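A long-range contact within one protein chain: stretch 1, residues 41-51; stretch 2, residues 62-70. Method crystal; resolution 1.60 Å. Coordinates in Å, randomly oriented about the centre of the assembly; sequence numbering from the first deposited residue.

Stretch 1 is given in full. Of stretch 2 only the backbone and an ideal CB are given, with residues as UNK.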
# COMPACT_ATOMS: atom_id res chain seq x y z
N PRO B 41 -7.74 13.04 1.07
CA PRO B 41 -6.70 13.61 1.95
C PRO B 41 -6.99 13.77 3.42
O PRO B 41 -6.11 13.48 4.25
CB PRO B 41 -6.44 15.05 1.36
CG PRO B 41 -7.39 15.20 0.24
CD PRO B 41 -8.32 14.03 0.12
N VAL B 42 -8.22 14.18 3.74
CA VAL B 42 -8.63 14.36 5.13
C VAL B 42 -8.56 12.94 5.80
O VAL B 42 -8.21 12.79 6.99
CB VAL B 42 -9.99 15.07 5.27
CG1 VAL B 42 -10.49 15.09 6.73
CG2 VAL B 42 -9.92 16.45 4.71
N ARG B 43 -9.06 11.90 5.09
CA ARG B 43 -9.00 10.56 5.67
C ARG B 43 -7.63 10.11 5.98
O ARG B 43 -7.36 9.50 7.00
CB ARG B 43 -9.67 9.46 4.78
CG ARG B 43 -11.17 9.56 4.78
CD ARG B 43 -11.88 8.74 3.79
NE ARG B 43 -13.20 9.29 3.68
CZ ARG B 43 -13.97 9.10 2.61
NH1 ARG B 43 -13.47 8.49 1.49
NH2 ARG B 43 -15.21 9.59 2.65
N LEU B 44 -6.72 10.41 5.11
CA LEU B 44 -5.33 10.03 5.34
C LEU B 44 -4.74 10.72 6.53
O LEU B 44 -3.97 10.12 7.29
CB LEU B 44 -4.45 10.36 4.09
CG LEU B 44 -4.73 9.37 2.99
CD1 LEU B 44 -3.57 9.63 1.97
CD2 LEU B 44 -4.71 7.91 3.33
N ARG B 45 -5.01 12.01 6.63
CA ARG B 45 -4.65 12.77 7.86
C ARG B 45 -5.25 12.29 9.17
O ARG B 45 -4.55 12.34 10.20
CB ARG B 45 -4.91 14.24 7.70
CG ARG B 45 -4.08 14.83 6.58
CD ARG B 45 -3.70 16.33 6.71
NE ARG B 45 -4.87 17.14 6.98
CZ ARG B 45 -5.75 17.62 6.10
NH1 ARG B 45 -5.68 17.32 4.85
NH2 ARG B 45 -6.77 18.36 6.53
N ILE B 46 -6.49 11.87 9.15
CA ILE B 46 -7.07 11.27 10.32
C ILE B 46 -6.23 10.09 10.62
O ILE B 46 -5.85 9.93 11.79
CB ILE B 46 -8.54 10.89 10.19
CG1 ILE B 46 -9.33 12.13 9.91
CG2 ILE B 46 -8.92 10.07 11.40
CD1 ILE B 46 -10.84 12.02 9.72
N LEU B 47 -5.99 9.22 9.62
CA LEU B 47 -5.10 8.06 9.92
C LEU B 47 -3.78 8.41 10.50
O LEU B 47 -3.28 7.69 11.41
CB LEU B 47 -4.92 7.12 8.71
CG LEU B 47 -6.20 6.56 8.38
CD1 LEU B 47 -6.01 5.73 7.11
CD2 LEU B 47 -6.72 5.60 9.49
N SER B 48 -3.17 9.44 9.95
CA SER B 48 -1.96 10.07 10.55
C SER B 48 -1.99 10.53 11.93
O SER B 48 -1.05 10.32 12.66
CB SER B 48 -1.57 11.30 9.71
OG SER B 48 -0.55 10.88 8.88
N GLN B 49 -3.06 11.28 12.25
CA GLN B 49 -3.18 11.73 13.66
C GLN B 49 -3.33 10.48 14.60
O GLN B 49 -2.81 10.49 15.70
CB GLN B 49 -4.34 12.69 13.83
CG GLN B 49 -4.17 13.96 13.02
CD GLN B 49 -3.35 15.03 13.77
OE1 GLN B 49 -2.88 14.78 14.90
NE2 GLN B 49 -3.09 16.16 13.11
N LEU B 50 -4.08 9.43 14.13
CA LEU B 50 -4.27 8.28 14.96
C LEU B 50 -3.01 7.54 15.18
O LEU B 50 -2.62 7.20 16.35
CB LEU B 50 -5.35 7.38 14.37
CG LEU B 50 -6.70 8.07 14.35
CD1 LEU B 50 -7.67 7.08 13.67
CD2 LEU B 50 -7.24 8.46 15.72
N ALA B 51 -2.26 7.34 14.12
CA ALA B 51 -1.02 6.61 14.24
C ALA B 51 0.04 7.46 15.03
O ALA B 51 0.78 6.94 15.84
CB ALA B 51 -0.54 6.23 12.83
N UNK B 62 -11.53 15.09 20.26
CA UNK B 62 -10.10 15.25 20.29
C UNK B 62 -9.56 15.44 18.84
O UNK B 62 -8.67 16.27 18.57
CB UNK B 62 -9.45 14.04 20.97
N UNK B 63 -10.15 14.74 17.89
CA UNK B 63 -9.61 14.83 16.54
C UNK B 63 -10.03 16.20 15.93
O UNK B 63 -9.32 16.75 15.12
CB UNK B 63 -10.10 13.66 15.68
N UNK B 64 -11.23 16.70 16.32
CA UNK B 64 -11.65 18.02 15.72
C UNK B 64 -10.69 19.10 16.30
O UNK B 64 -10.31 20.01 15.53
CB UNK B 64 -13.11 18.35 16.04
N UNK B 65 -10.33 19.02 17.56
CA UNK B 65 -9.37 19.95 18.11
C UNK B 65 -8.00 19.84 17.35
O UNK B 65 -7.35 20.87 17.02
CB UNK B 65 -9.19 19.68 19.61
N UNK B 66 -7.53 18.62 17.15
CA UNK B 66 -6.18 18.37 16.54
C UNK B 66 -6.15 18.88 15.09
O UNK B 66 -5.14 19.44 14.59
CB UNK B 66 -5.84 16.88 16.57
N UNK B 67 -7.25 18.64 14.35
CA UNK B 67 -7.22 18.94 12.96
C UNK B 67 -7.79 20.29 12.48
O UNK B 67 -7.60 20.63 11.33
CB UNK B 67 -7.97 17.81 12.25
N UNK B 68 -8.54 20.96 13.39
CA UNK B 68 -9.25 22.18 13.02
C UNK B 68 -10.40 22.03 12.08
O UNK B 68 -10.76 23.07 11.36
CB UNK B 68 -8.26 23.16 12.39
N UNK B 69 -10.93 20.76 11.97
CA UNK B 69 -12.04 20.54 11.06
C UNK B 69 -13.31 20.39 11.89
O UNK B 69 -13.22 20.17 13.04
CB UNK B 69 -11.80 19.31 10.18
N UNK B 70 -14.49 20.59 11.32
CA UNK B 70 -15.67 20.55 12.13
C UNK B 70 -16.08 19.13 12.62
O UNK B 70 -15.76 18.10 12.01
CB UNK B 70 -16.82 21.17 11.33

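Stretch 1 is helical throughout. Stretch 2 is helical from 62 to 67, then loop. The two helix axes run at 106° to each other and come no closer than 11.0 Å, so side chains must fill the space between them.

Position 62 has nothing of stretch 1 within 5.5 Å of its ideal CB. Almost any helix-compatible residue would suit. It is Glu62, which makes no contact here.

At position 63 the CB points toward stretch 1. The surface ahead is apolar, formed by Ile46, Leu50 and the CB of Gln49. A mid-sized apolar chain such as leucine, isoleucine or methionine would suit. The residue is Leu63. Its CD1 lies 4.1 Å from Ile46 CG2. Its CD2 lies 3.9 Å from Gln49 CB and 4.1 Å from Leu50 CD2.

Positions 64 and 65 are out of reach of stretch 1, so the contact sets little limit on either. They are Thr64 and Asp65.

At position 66 the CB points toward stretch 1, and the ideal CB is 4.0 Å from Gln49 OE1. The amide of Gln49 offers both a donor and an acceptor, so a polar chain would be plausible. An apolar one could also pack there. The residue is Leu66, whose CD1 lies 3.8 Å from Gln49 OE1.

At position 67 the CB also points toward stretch 1. A groove runs ahead of it between Val42, Arg45, Ile46 and Gln49. A long, flexible, mainly apolar chain such as methionine would suit; a shorter one such as leucine would fill only the near end of the groove. Met67 sits as a knob among these four residues. Its SD lies 3.6 Å from Ile46 CG1, and its CE reaches to 3.7 Å from Arg45 CB. A water bridges the two stretches: it accepts from Arg45 NH2 at 2.9 Å and donates to Met67 O at 2.8 Å.

Position 68 leaves the helix with phi 69° and psi 19°. Positive phi favours glycine, though asparagine can also adopt it. It is Gly68, and its N still bonds to Thr64 O at 2.9 Å.

At position 69 the CB again points toward stretch 1. Val42 and the Arg45 guanidinium lie ahead. An apolar chain could reach Val42, and an acidic one might answer the charge. Leu69 takes the apolar course: its CD2 lies 3.7 Å from Val42 CG1, and its CD1 is 4.3 Å from Arg45 NH2.

Position 70 is out of reach but is an N-cap position, where serine, threonine, aspartate or asparagine is common. It is Ser70.

Stretch 2, residues 62-70: ELTDLMGLS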
# COMPACT_ATOMS: atom_id res chain seq x y z
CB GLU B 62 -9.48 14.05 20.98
CG GLU B 62 -7.94 14.12 21.09
CD GLU B 62 -7.25 12.95 21.88
OE1 GLU B 62 -7.88 12.06 22.50
OE2 GLU B 62 -5.99 12.93 21.83
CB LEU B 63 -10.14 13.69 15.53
CG LEU B 63 -9.45 12.33 15.71
CD1 LEU B 63 -10.40 11.33 15.02
CD2 LEU B 63 -8.02 12.48 15.17
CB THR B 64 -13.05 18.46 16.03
OG1 THR B 64 -13.11 18.54 17.43
CG2 THR B 64 -14.16 17.47 15.49
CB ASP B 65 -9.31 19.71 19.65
CG ASP B 65 -8.80 20.95 20.48
OD1 ASP B 65 -9.02 22.15 20.15
OD2 ASP B 65 -8.16 20.67 21.50
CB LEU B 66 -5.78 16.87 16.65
CG LEU B 66 -5.43 16.24 18.01
CD1 LEU B 66 -5.25 14.78 17.81
CD2 LEU B 66 -4.10 16.84 18.55
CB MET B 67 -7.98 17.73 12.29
CG MET B 67 -7.35 16.42 12.64
SD MET B 67 -8.19 15.04 11.67
CE MET B 67 -7.64 15.42 9.98
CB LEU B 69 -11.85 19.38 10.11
CG LEU B 69 -10.61 19.34 9.12
CD1 LEU B 69 -9.55 18.51 9.76
CD2 LEU B 69 -10.94 18.53 7.88
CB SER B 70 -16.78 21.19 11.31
OG SER B 70 -17.23 20.29 10.30
O HOH W 1 -6.42 18.98 9.38
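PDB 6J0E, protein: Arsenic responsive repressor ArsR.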